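Endo-1,4-beta-xylanase D (Paenibacillus polymyxa, PDB 1W0N) hydrolyses the beta-1,4-linked backbone of xylan, to which its family 36 carbohydrate-binding module, described here, probably binds in a calcium-dependent manner. Local coordinates at residues Val15-Asn19 with Phe34-Ala38; Lys21-Ala27 with Ala41-Ser47; Ser31-Asp35 with Val61-Ser65; Ser65-Ala71 with Thr119-Tyr123; Lys72-Gly78 with Glu108-Thr114. All blocks are in the same frame, centred on the assembly; numbering follows the deposited sequence. Where two conformers were deposited one is given.

Contact 1 of 5, residues Val15-Asn19 with Phe34-Ala38; sequences VEAEN and FDGVA. With CA (calcium ion), chain B.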
# COMPACT_ATOMS: atom_id res chain seq x y z
N VAL A 15 8.22 -0.57 -6.58
CA VAL A 15 7.87 0.83 -6.77
C VAL A 15 7.83 1.49 -5.40
O VAL A 15 7.16 1.02 -4.47
CB VAL A 15 6.53 1.00 -7.50
CG1 VAL A 15 6.19 2.47 -7.67
CG2 VAL A 15 6.58 0.32 -8.86
N GLU A 16 8.59 2.58 -5.26
CA GLU A 16 8.64 3.31 -4.00
C GLU A 16 7.38 4.14 -3.83
O GLU A 16 6.93 4.82 -4.77
CB GLU A 16 9.86 4.23 -4.00
CG GLU A 16 11.19 3.52 -4.07
CD GLU A 16 11.56 2.72 -2.83
OE1 GLU A 16 10.91 2.91 -1.79
OE2 GLU A 16 12.51 1.93 -2.90
N ALA A 17 6.78 4.12 -2.64
CA ALA A 17 5.56 4.88 -2.40
C ALA A 17 5.76 6.37 -2.67
O ALA A 17 4.87 7.04 -3.20
CB ALA A 17 5.07 4.66 -0.98
N GLU A 18 6.94 6.88 -2.30
CA GLU A 18 7.25 8.28 -2.44
C GLU A 18 7.36 8.71 -3.92
O GLU A 18 7.42 9.91 -4.17
CB GLU A 18 8.52 8.63 -1.65
CG GLU A 18 9.79 7.89 -2.03
CD GLU A 18 10.04 6.57 -1.29
OE1 GLU A 18 9.05 5.86 -0.93
OE2 GLU A 18 11.21 6.20 -1.09
N ASN A 19 7.37 7.76 -4.85
CA ASN A 19 7.36 8.06 -6.28
C ASN A 19 5.98 7.93 -6.92
O ASN A 19 5.84 8.13 -8.13
CB ASN A 19 8.37 7.19 -7.01
CG ASN A 19 9.79 7.50 -6.61
OD1 ASN A 19 10.09 8.64 -6.20
ND2 ASN A 19 10.67 6.53 -6.74
N PHE A 34 10.87 5.63 7.41
CA PHE A 34 11.59 5.35 6.18
C PHE A 34 11.13 6.44 5.21
O PHE A 34 10.18 7.17 5.47
CB PHE A 34 11.32 3.93 5.63
CG PHE A 34 9.89 3.48 5.80
CD1 PHE A 34 8.84 4.18 5.20
CD2 PHE A 34 9.59 2.38 6.58
CE1 PHE A 34 7.53 3.79 5.39
CE2 PHE A 34 8.27 1.97 6.75
CZ PHE A 34 7.24 2.69 6.17
N ASP A 35 11.82 6.53 4.06
CA ASP A 35 11.32 7.36 2.97
C ASP A 35 10.10 6.67 2.36
O ASP A 35 10.17 5.50 1.96
CB ASP A 35 12.41 7.60 1.94
CG ASP A 35 13.57 8.37 2.56
OD1 ASP A 35 13.32 9.48 3.07
OD2 ASP A 35 14.69 7.87 2.67
N GLY A 36 8.98 7.36 2.35
CA GLY A 36 7.73 6.75 1.94
C GLY A 36 6.62 7.75 1.98
O GLY A 36 6.85 8.96 1.80
N VAL A 37 5.40 7.27 2.23
CA VAL A 37 4.23 8.11 2.32
C VAL A 37 3.42 7.67 3.53
O VAL A 37 3.31 6.46 3.80
CB VAL A 37 3.37 8.05 1.02
CG1 VAL A 37 2.11 8.90 1.14
CG2 VAL A 37 4.20 8.50 -0.17
N ALA A 38 2.81 8.64 4.22
CA ALA A 38 1.88 8.35 5.31
C ALA A 38 0.44 8.54 4.83
O ALA A 38 0.12 9.49 4.10
CB ALA A 38 2.13 9.28 6.48
CA CA B . 10.44 4.11 0.11
O HOH W 1 12.81 4.00 0.58

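Contact 2 of 5, residues Lys21-Ala27 with Ala41-Ser47; sequences KIGGTYA and ANADYVS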
# COMPACT_ATOMS: atom_id res chain seq x y z
N LYS A 21 1.66 8.78 -7.17
CA LYS A 21 0.74 9.88 -6.98
C LYS A 21 0.21 9.81 -5.54
O LYS A 21 -0.14 8.73 -5.06
CB LYS A 21 -0.42 9.79 -7.96
CG LYS A 21 -1.35 10.94 -7.92
CD LYS A 21 -2.44 10.82 -8.96
CE LYS A 21 -3.47 11.90 -8.88
NZ LYS A 21 -2.82 13.22 -8.87
N ILE A 22 0.19 10.95 -4.86
CA ILE A 22 -0.25 11.06 -3.48
C ILE A 22 -1.50 11.90 -3.48
O ILE A 22 -1.49 13.02 -4.00
CB ILE A 22 0.84 11.69 -2.61
CG1 ILE A 22 2.14 10.91 -2.67
CG2 ILE A 22 0.35 11.83 -1.17
CD1 ILE A 22 3.32 11.58 -2.05
N GLY A 23 -2.58 11.42 -2.88
CA GLY A 23 -3.80 12.17 -2.81
C GLY A 23 -4.48 12.07 -1.48
O GLY A 23 -4.09 11.29 -0.62
N GLY A 24 -5.51 12.88 -1.33
CA GLY A 24 -6.28 12.98 -0.10
C GLY A 24 -5.95 14.22 0.70
O GLY A 24 -5.01 14.98 0.41
N THR A 25 -6.71 14.43 1.76
CA THR A 25 -6.57 15.60 2.62
C THR A 25 -5.24 15.67 3.33
O THR A 25 -4.69 16.77 3.50
CB THR A 25 -7.71 15.64 3.63
OG1 THR A 25 -8.94 15.78 2.92
CG2 THR A 25 -7.62 16.86 4.56
N TYR A 26 -4.73 14.53 3.79
CA TYR A 26 -3.62 14.56 4.73
C TYR A 26 -2.35 13.90 4.21
O TYR A 26 -1.26 14.18 4.73
CB TYR A 26 -4.01 13.83 6.03
CG TYR A 26 -5.20 14.41 6.69
CD1 TYR A 26 -5.13 15.55 7.50
CD2 TYR A 26 -6.45 13.80 6.54
CE1 TYR A 26 -6.23 16.07 8.11
CE2 TYR A 26 -7.57 14.31 7.14
CZ TYR A 26 -7.47 15.42 7.94
OH TYR A 26 -8.59 15.89 8.53
N ALA A 27 -2.46 12.99 3.23
CA ALA A 27 -1.32 12.15 2.86
C ALA A 27 -0.15 13.00 2.38
O ALA A 27 -0.33 14.01 1.69
CB ALA A 27 -1.72 11.18 1.79
N ALA A 41 -6.20 9.12 6.92
CA ALA A 41 -7.65 9.19 6.97
C ALA A 41 -8.22 8.59 5.71
O ALA A 41 -7.51 8.32 4.74
CB ALA A 41 -8.09 10.62 7.12
N ASN A 42 -9.50 8.28 5.69
CA ASN A 42 -10.05 7.53 4.61
C ASN A 42 -9.79 7.83 3.08
O ASN A 42 -9.60 6.86 2.35
CB ASN A 42 -11.56 7.41 4.89
CG ASN A 42 -11.86 6.23 5.79
OD1 ASN A 42 -13.04 6.03 6.16
ND2 ASN A 42 -10.88 5.42 6.11
N ALA A 43 -9.85 9.00 2.46
CA ALA A 43 -9.59 9.66 1.20
C ALA A 43 -8.11 9.80 0.91
O ALA A 43 -7.75 10.15 -0.20
CB ALA A 43 -10.26 10.99 1.09
N ASP A 44 -7.20 9.48 1.88
CA ASP A 44 -5.79 9.44 1.58
C ASP A 44 -5.46 8.24 0.71
O ASP A 44 -6.03 7.16 0.89
CB ASP A 44 -4.96 9.36 2.88
CG ASP A 44 -4.94 10.66 3.66
OD1 ASP A 44 -5.25 11.74 3.08
OD2 ASP A 44 -4.57 10.60 4.86
N TYR A 45 -4.53 8.39 -0.22
CA TYR A 45 -4.09 7.24 -1.02
C TYR A 45 -2.75 7.53 -1.65
O TYR A 45 -2.33 8.68 -1.78
CB TYR A 45 -5.13 6.91 -2.14
CG TYR A 45 -5.26 7.99 -3.20
CD1 TYR A 45 -6.16 9.03 -3.07
CD2 TYR A 45 -4.45 7.96 -4.32
CE1 TYR A 45 -6.27 10.02 -4.05
CE2 TYR A 45 -4.54 8.94 -5.29
CZ TYR A 45 -5.46 9.97 -5.19
OH TYR A 45 -5.56 10.92 -6.14
N VAL A 46 -2.09 6.43 -2.10
CA VAL A 46 -1.06 6.51 -3.12
C VAL A 46 -1.46 5.63 -4.28
O VAL A 46 -2.10 4.58 -4.08
CB VAL A 46 0.36 6.10 -2.62
CG1 VAL A 46 0.88 7.12 -1.63
CG2 VAL A 46 0.36 4.71 -2.00
N SER A 47 -1.11 6.03 -5.50
CA SER A 47 -1.47 5.23 -6.66
C SER A 47 -0.51 5.43 -7.80
O SER A 47 0.17 6.45 -7.91
CB SER A 47 -2.88 5.54 -7.13
OG SER A 47 -2.97 6.85 -7.63
O HOH W 2 -7.98 12.50 3.20

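Contact 3 of 5, residues Ser31-Asp35 with Val61-Ser65; sequences SAPFD and VRGAS. With CA (calcium ion), chain B.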
# COMPACT_ATOMS: atom_id res chain seq x y z
N SER A 31 9.91 10.90 5.82
CA SER A 31 11.28 10.43 5.91
C SER A 31 11.49 9.46 7.07
O SER A 31 12.48 8.73 7.05
CB SER A 31 12.22 11.62 6.09
OG SER A 31 11.80 12.44 7.15
N ALA A 32 10.59 9.42 8.04
CA ALA A 32 10.63 8.48 9.15
C ALA A 32 9.27 7.78 9.22
O ALA A 32 8.23 8.41 9.01
CB ALA A 32 10.91 9.19 10.46
N PRO A 33 9.27 6.47 9.50
CA PRO A 33 10.41 5.62 9.82
C PRO A 33 11.16 5.06 8.59
O PRO A 33 11.99 4.18 8.73
CB PRO A 33 9.77 4.47 10.61
CG PRO A 33 8.40 4.32 9.99
CD PRO A 33 7.99 5.75 9.66
N PHE A 34 10.87 5.63 7.41
CA PHE A 34 11.59 5.35 6.18
C PHE A 34 11.13 6.44 5.21
O PHE A 34 10.18 7.17 5.47
CB PHE A 34 11.32 3.93 5.63
CG PHE A 34 9.89 3.48 5.80
CD1 PHE A 34 8.84 4.18 5.20
CD2 PHE A 34 9.59 2.38 6.58
CE1 PHE A 34 7.53 3.79 5.39
CE2 PHE A 34 8.27 1.97 6.75
CZ PHE A 34 7.24 2.69 6.17
N ASP A 35 11.82 6.53 4.06
CA ASP A 35 11.32 7.36 2.97
C ASP A 35 10.10 6.67 2.36
O ASP A 35 10.17 5.50 1.96
CB ASP A 35 12.41 7.60 1.94
CG ASP A 35 13.57 8.37 2.56
OD1 ASP A 35 13.32 9.48 3.07
OD2 ASP A 35 14.69 7.87 2.67
N VAL A 61 4.34 -5.36 0.65
CA VAL A 61 4.49 -3.95 0.99
C VAL A 61 5.26 -3.88 2.29
O VAL A 61 4.93 -4.58 3.26
CB VAL A 61 3.13 -3.23 1.12
CG1 VAL A 61 3.28 -1.82 1.70
CG2 VAL A 61 2.46 -3.14 -0.25
N ARG A 62 6.31 -3.04 2.32
CA ARG A 62 6.98 -2.72 3.57
C ARG A 62 6.29 -1.49 4.17
O ARG A 62 6.11 -0.48 3.48
CB ARG A 62 8.47 -2.45 3.37
CG ARG A 62 9.19 -2.17 4.67
CD ARG A 62 10.70 -2.20 4.51
NE ARG A 62 11.39 -2.11 5.78
CZ ARG A 62 12.13 -1.09 6.22
NH1 ARG A 62 12.22 0.05 5.55
NH2 ARG A 62 12.80 -1.22 7.38
N GLY A 63 5.87 -1.61 5.43
CA GLY A 63 5.12 -0.56 6.07
C GLY A 63 5.25 -0.62 7.58
O GLY A 63 5.91 -1.50 8.13
N ALA A 64 4.60 0.34 8.24
CA ALA A 64 4.60 0.40 9.70
C ALA A 64 3.36 1.14 10.15
O ALA A 64 2.71 1.83 9.37
CB ALA A 64 5.86 1.12 10.21
N SER A 65 3.04 0.99 11.44
CA SER A 65 1.98 1.76 12.06
C SER A 65 2.56 2.99 12.76
O SER A 65 3.70 2.99 13.22
CB SER A 65 1.30 0.87 13.11
OG SER A 65 0.27 1.59 13.76
CA CA B . 10.44 4.11 0.11
O HOH W 1 12.81 4.00 0.58

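Contact 4 of 5, residues Ser65-Ala71 with Thr119-Tyr123; sequences SSNAGTA and TWDAY. With MG (magnesium ion), chain C.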
# COMPACT_ATOMS: atom_id res chain seq x y z
N SER A 65 3.04 0.99 11.44
CA SER A 65 1.98 1.76 12.06
C SER A 65 2.56 2.99 12.76
O SER A 65 3.70 2.99 13.22
CB SER A 65 1.30 0.87 13.11
OG SER A 65 0.27 1.59 13.76
N SER A 66 1.71 4.02 12.88
CA SER A 66 2.04 5.18 13.69
C SER A 66 2.09 4.88 15.18
O SER A 66 2.63 5.67 15.95
CB SER A 66 1.03 6.29 13.42
OG SER A 66 -0.29 5.88 13.73
N ASN A 67 1.52 3.73 15.59
CA ASN A 67 1.37 3.43 17.00
C ASN A 67 1.72 1.97 17.25
O ASN A 67 2.00 1.20 16.33
CB ASN A 67 -0.06 3.76 17.44
CG ASN A 67 -0.30 5.25 17.59
OD1 ASN A 67 -0.54 5.72 18.74
ND2 ASN A 67 -0.30 5.99 16.54
N ALA A 68 1.70 1.58 18.54
CA ALA A 68 1.93 0.20 18.89
C ALA A 68 0.89 -0.74 18.27
O ALA A 68 1.21 -1.91 18.03
CB ALA A 68 1.92 0.06 20.41
N GLY A 69 -0.32 -0.24 18.06
CA GLY A 69 -1.38 -1.05 17.52
C GLY A 69 -1.42 -1.08 15.99
O GLY A 69 -0.43 -0.79 15.31
N THR A 70 -2.58 -1.45 15.47
CA THR A 70 -2.72 -1.86 14.08
C THR A 70 -3.12 -0.72 13.16
O THR A 70 -4.02 0.06 13.46
CB THR A 70 -3.81 -2.94 14.02
OG1 THR A 70 -3.45 -4.03 14.87
CG2 THR A 70 -4.00 -3.47 12.61
N ALA A 71 -2.43 -0.69 12.01
CA ALA A 71 -2.85 0.10 10.85
C ALA A 71 -3.08 -0.91 9.71
O ALA A 71 -2.32 -1.84 9.55
CB ALA A 71 -1.75 1.08 10.46
N THR A 119 -8.41 2.18 12.49
CA THR A 119 -7.10 1.91 12.73
C THR A 119 -6.19 3.10 12.87
O THR A 119 -6.64 4.23 12.66
CB THR A 119 -6.54 1.08 11.63
OG1 THR A 119 -6.20 1.86 10.49
CG2 THR A 119 -7.44 -0.03 11.16
N TRP A 120 -4.96 2.87 13.25
CA TRP A 120 -3.94 3.88 13.32
C TRP A 120 -3.53 4.26 11.89
O TRP A 120 -4.13 3.86 10.91
CB TRP A 120 -2.79 3.37 14.18
CG TRP A 120 -3.19 3.20 15.61
CD1 TRP A 120 -3.34 2.04 16.28
CD2 TRP A 120 -3.51 4.25 16.52
NE1 TRP A 120 -3.72 2.29 17.56
CE2 TRP A 120 -3.85 3.64 17.74
CE3 TRP A 120 -3.55 5.65 16.43
CZ2 TRP A 120 -4.21 4.39 18.88
CZ3 TRP A 120 -3.92 6.37 17.54
CH2 TRP A 120 -4.24 5.74 18.75
N ASP A 121 -2.52 5.10 11.80
CA ASP A 121 -2.06 5.59 10.52
C ASP A 121 -0.99 4.67 9.97
O ASP A 121 -0.27 4.02 10.73
CB ASP A 121 -1.59 7.02 10.68
CG ASP A 121 -2.71 7.90 11.20
OD1 ASP A 121 -3.86 7.63 10.78
OD2 ASP A 121 -2.46 8.83 12.00
N ALA A 122 -0.94 4.59 8.64
CA ALA A 122 0.00 3.69 7.98
C ALA A 122 1.12 4.47 7.32
O ALA A 122 0.88 5.45 6.60
CB ALA A 122 -0.68 2.84 6.94
N TYR A 123 2.33 3.99 7.52
CA TYR A 123 3.49 4.44 6.79
C TYR A 123 3.80 3.38 5.75
O TYR A 123 3.89 2.19 6.09
CB TYR A 123 4.65 4.60 7.76
CG TYR A 123 4.38 5.51 8.94
CD1 TYR A 123 3.76 6.75 8.78
CD2 TYR A 123 4.80 5.16 10.21
CE1 TYR A 123 3.55 7.60 9.87
CE2 TYR A 123 4.62 6.01 11.29
CZ TYR A 123 4.00 7.22 11.12
OH TYR A 123 3.83 8.08 12.18
MG MG C . -5.75 8.27 11.12
O HOH W 3 4.78 7.39 14.43
O HOH W 4 -6.44 6.37 10.69
O HOH W 5 -4.86 10.04 11.72
O HOH W 6 -7.63 9.03 11.47
O HOH W 7 -5.70 7.61 13.12

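Contact 5 of 5, residues Lys72-Gly78 with Glu108-Thr114; sequences KVDLVIG and EIKLALT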
# COMPACT_ATOMS: atom_id res chain seq x y z
N LYS A 72 -4.17 -0.73 8.99
CA LYS A 72 -4.50 -1.64 7.89
C LYS A 72 -4.59 -0.85 6.59
O LYS A 72 -5.19 0.21 6.55
CB LYS A 72 -5.80 -2.40 8.14
CG LYS A 72 -5.56 -3.64 9.07
CD LYS A 72 -6.79 -4.43 9.22
CE LYS A 72 -6.53 -5.72 9.82
NZ LYS A 72 -6.75 -6.75 8.80
N VAL A 73 -4.00 -1.43 5.54
CA VAL A 73 -3.91 -0.79 4.24
C VAL A 73 -4.52 -1.70 3.17
O VAL A 73 -4.01 -2.81 2.96
CB VAL A 73 -2.44 -0.49 3.89
CG1 VAL A 73 -2.31 0.14 2.52
CG2 VAL A 73 -1.81 0.41 4.95
N ASP A 74 -5.57 -1.23 2.51
CA ASP A 74 -6.14 -1.94 1.37
C ASP A 74 -5.26 -1.80 0.14
O ASP A 74 -4.72 -0.72 -0.14
CB ASP A 74 -7.50 -1.36 1.00
CG ASP A 74 -8.64 -1.79 1.92
OD1 ASP A 74 -8.47 -2.71 2.70
OD2 ASP A 74 -9.74 -1.19 1.83
N LEU A 75 -5.15 -2.90 -0.60
CA LEU A 75 -4.56 -2.91 -1.92
C LEU A 75 -5.68 -3.02 -2.94
O LEU A 75 -6.49 -3.95 -2.90
CB LEU A 75 -3.62 -4.09 -2.07
CG LEU A 75 -3.02 -4.30 -3.46
CD1 LEU A 75 -2.19 -3.11 -3.90
CD2 LEU A 75 -2.19 -5.58 -3.49
N VAL A 76 -5.72 -2.04 -3.85
CA VAL A 76 -6.73 -1.96 -4.89
C VAL A 76 -6.00 -2.10 -6.23
O VAL A 76 -5.06 -1.37 -6.51
CB VAL A 76 -7.51 -0.67 -4.81
CG1 VAL A 76 -8.76 -0.73 -5.67
CG2 VAL A 76 -7.86 -0.32 -3.35
N ILE A 77 -6.40 -3.08 -7.03
CA ILE A 77 -5.82 -3.28 -8.37
C ILE A 77 -6.95 -3.20 -9.36
O ILE A 77 -7.90 -3.99 -9.31
CB ILE A 77 -5.10 -4.66 -8.49
CG1 ILE A 77 -3.99 -4.78 -7.45
CG2 ILE A 77 -4.55 -4.83 -9.92
CD1 ILE A 77 -3.28 -6.13 -7.46
N GLY A 78 -6.88 -2.25 -10.28
CA GLY A 78 -7.92 -2.09 -11.25
C GLY A 78 -9.27 -1.86 -10.64
O GLY A 78 -10.27 -2.36 -11.19
N GLU A 108 -4.55 0.39 -12.54
CA GLU A 108 -4.24 1.25 -11.42
C GLU A 108 -3.95 0.41 -10.19
O GLU A 108 -4.70 -0.51 -9.86
CB GLU A 108 -5.41 2.16 -11.10
CG GLU A 108 -5.12 3.09 -9.90
CD GLU A 108 -6.35 3.75 -9.40
OE1 GLU A 108 -7.29 3.09 -8.80
OE2 GLU A 108 -6.48 4.96 -9.53
N ILE A 109 -2.84 0.75 -9.51
CA ILE A 109 -2.49 0.19 -8.22
C ILE A 109 -2.71 1.28 -7.19
O ILE A 109 -2.19 2.40 -7.36
CB ILE A 109 -1.01 -0.25 -8.20
CG1 ILE A 109 -0.65 -1.13 -9.39
CG2 ILE A 109 -0.67 -0.92 -6.87
CD1 ILE A 109 -1.51 -2.35 -9.59
N LYS A 110 -3.48 1.01 -6.15
CA LYS A 110 -3.76 2.01 -5.13
C LYS A 110 -3.61 1.37 -3.75
O LYS A 110 -4.06 0.23 -3.54
CB LYS A 110 -5.15 2.59 -5.33
CG LYS A 110 -5.57 3.63 -4.31
CD LYS A 110 -6.86 4.29 -4.64
CE LYS A 110 -8.03 3.44 -4.48
NZ LYS A 110 -9.21 4.30 -4.65
N LEU A 111 -2.99 2.11 -2.84
CA LEU A 111 -2.97 1.75 -1.42
C LEU A 111 -3.72 2.84 -0.66
O LEU A 111 -3.50 4.05 -0.87
CB LEU A 111 -1.53 1.64 -0.92
CG LEU A 111 -0.70 0.51 -1.54
CD1 LEU A 111 0.79 0.72 -1.29
CD2 LEU A 111 -1.11 -0.85 -1.00
N ALA A 112 -4.60 2.44 0.25
CA ALA A 112 -5.41 3.37 1.07
C ALA A 112 -5.72 2.71 2.37
O ALA A 112 -5.78 1.49 2.45
CB ALA A 112 -6.69 3.75 0.36
N LEU A 113 -5.96 3.43 3.46
CA LEU A 113 -6.38 2.81 4.71
C LEU A 113 -7.66 2.02 4.53
O LEU A 113 -8.59 2.46 3.84
CB LEU A 113 -6.58 3.85 5.80
CG LEU A 113 -5.34 4.57 6.31
CD1 LEU A 113 -5.70 5.60 7.34
CD2 LEU A 113 -4.32 3.66 6.86
N THR A 114 -7.75 0.87 5.19
CA THR A 114 -8.94 0.05 5.16
C THR A 114 -10.16 0.77 5.82
O THR A 114 -11.28 0.61 5.38
CB THR A 114 -8.56 -1.34 5.81
OG1 THR A 114 -7.46 -1.95 5.18
CG2 THR A 114 -9.66 -2.32 5.84
O HOH W 8 -9.80 1.63 1.48
O HOH W 9 -11.91 -1.09 3.39

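Contact 1 of 5, residues Val15-Asn19 with Phe34-Ala38
Two glutamates with different side-chain shapes reach one calcium ion from the 15-19 side. Glu16, at the end of its strand, is folded back with chi1 and chi2 both m and offers a single oxygen, OE1, 2.3 Å from the calcium ion. Glu18 leaves a short 3-10 turn, secured by Asn19 N donating to Glu16 O at 3.0 Å; its p, m conformation curls the chain so that OE1 and OE2 each lie 2.5 Å from the calcium, a bidentate grip. From the other segment the ligand is backbone: Asp35 O sits 2.3 Å from the ion, while the m rotamer of Asp35 carries its carboxylate away. Water 1, at 2.4 Å from the calcium, and O and OD1 of Asp125 on strand 122-130 bring the shell to seven oxygens. Gly36 passes close to this site, its CA 3.3 Å from Glu18 OE1; a CB here would be crowded by the Phe34 ring. Next to the metal site, Val37 in its t rotamer aims CG2 at Ala17, 3.4 Å from Ala17 O and 4.0 Å from Ala17 CB, an apolar contact. No hydrogen bond joins the segments, and Glu18 OE1 faces Asp35 O at 3.1 Å, acceptor against acceptor. Such oxygens tolerate one another because both are ligands of the same cation, whose charge offsets their repulsion, consistent with a structural calcium that ties the strand ends together.

Contact 2 of 5, residues Lys21-Ala27 with Ala41-Ser47
Tyr45 lays one face of its ring over Gly23, whose CA is 3.8 Å from the ring centroid and 24° off the normal, a CH-pi contact; a CB on Gly23 would collide with the ring. The ring folds across the neighbouring strand, so that Tyr45 OH also meets Lys21 CE at 3.6 Å. On the other face of the sheet Ile22 CG1 packs on Val46 CG1 at 4.1 Å, both side chains touching Val37 of the opposing sheet. The backbones form an antiparallel ladder at the edge of the five-stranded sheet of this jelly-roll beta-sandwich: Lys21 N to Ser47 O and Ser47 N to Lys21 O, both 2.9 Å, then Gly23 N to Tyr45 O and Tyr45 N to Gly23 O, both 3.0 Å. Past Gly24, whose positive phi turns the chain, the ladder gives way to one carboxylate. Asp44 closes a type I turn from Ala41, its N bonded to Ala41 O at 3.1 Å. Asp44 OD1 accepts from Tyr26 N at 2.9 Å and weakly from Ala27 N at 3.1 Å, and water 2 bridges it to Thr25 N. Asp44 OD2 takes Ala41 N at 3.0 Å and the amide of Tyr40, whose carbonyl binds magnesium.

Contact 3 of 5, residues Ser31-Asp35 with Val61-Ser65
In this jelly-roll beta-sandwich, the loop between strands 28-30 and 36-39 folds over strand 56-65, and Phe34 is the main side chain it inserts. Arg62 is the first residue of the segment to reach the loop: its extended side chain, t at chi1 to chi3, brings NH1 to 3.7 Å from Phe34 CD2, while its charge is paired with Asp125 in a salt bridge. As Asp125 also binds the calcium that Asp35 O coordinates at 2.3 Å, this charge pair adjoins the metal site. Gly63 turns its backbone to the ring, Gly63 CA lying 3.9 Å from Phe34 CZ. Ala64 presents its backbone to the ring edge, with Ala64 N 4.1 Å from Phe34 CZ, and points its methyl toward the loop, Ala64 CB lying 4.3 Å from Phe34 CE2. No hydrogen bond crosses; the loop is held by packing, with Tyr123 flanking Pro33 and Phe34. Beyond the ring, the proline that follows a cis peptide sets Pro33 CG 4.1 Å from Ala64 CB.

Contact 4 of 5, residues Ser65-Ala71 with Thr119-Tyr123
At this end of the beta-sandwich, the loop joining strands 56-65 and 70-77 wraps the approach to strand 122-130, and begins with an ST turn in which Ser65 OG accepts from Asn67 N at 3.1 Å. Ser65 and Ala122 form an antiparallel non-hydrogen-bonded pair. Next, Ser66 N donates to Asp121 O at 2.9 Å, and Asp121 N donates to Ser66 OG at 3.1 Å. That hydroxyl oxygen also accepts from Asn67 ND2 at 2.8 Å. At the far end of the loop Trp120 N is satisfied by Thr70 O at 3.0 Å, whereas Trp120 O receives Thr119 OG1 at 2.9 Å. Water 3 donates to Ser66 O at 3.1 Å and lies 2.5 Å from Tyr123 OH. The Asp121 carboxylate is divided: OD1 binds magnesium at 2.0 Å, and OD2 accepts at 2.7 Å from water 5, itself a metal ligand. Tyr40 O and waters 4, 6 and 7 complete six-fold coordination. This largely hydrated ion probably occupies the site where calcium mediates sugar binding in family 36. Alongside, Asn67 lies over one face of the indole, its CB 3.6 Å from the centroid of the five-membered ring of Trp120, 10° off the normal.

Contact 5 of 5, residues Lys72-Gly78 with Glu108-Thr114
Leu75 and Leu111 meet on the inward face of these two strands, Leu75 CD1 lying 3.8 Å from Leu111 CD2 and 4.0 Å from Ile109 CG2. The apolar row extends both ways, through Ile77 CG2 to Ile109 CD1 at 3.9 Å and Val73 CG1 to Leu111 CB at 3.8 Å. Leu75 and Leu111 also touch Ile127 and Val124 of the opposing sheet, respectively, so this row faces the interior of the jelly-roll beta-sandwich. Segments 72-77 and 108-113 run antiparallel, their axes 4.4 Å apart at closest and 153° between directions. Val76 N to Lys110 O at 2.8 Å and Lys110 N to Val76 O at 2.9 Å bond the middle; Gly78 N to Glu108 O, 2.8 Å, ends one side. Toward the other end come Asp74 N to Ala112 O, 2.7 Å, and Thr114 N to Lys72 O, 3.0 Å. There Thr114 OG1 donates to Asp74 OD1 at 2.8 Å, and water 9 donates to Asp74 OD2 and Thr114 O, each at 2.7 Å.

Overall arrangement
From the N terminus, contact 1 closes the first loop, bringing 15-19 to 34-38 at the calcium. Contact 2 crosses it, since 21-27 leaves from inside that loop and pairs with 41-47; Val37 and Val46 touch where the two sheets face each other. Contact 3 starts on residues shared with contact 1, crosses contact 2, and carries the calcium loop to strand 56-65. Contact 4 opens at Ser65, where contact 3 ends, and closes a long loop near the magnesium, joining the ends of both sheets. Contact 5 is nested within it and lies beside contact 2 in the five-stranded sheet, while Ala122 of contact 4 packs against Val73 and Leu113.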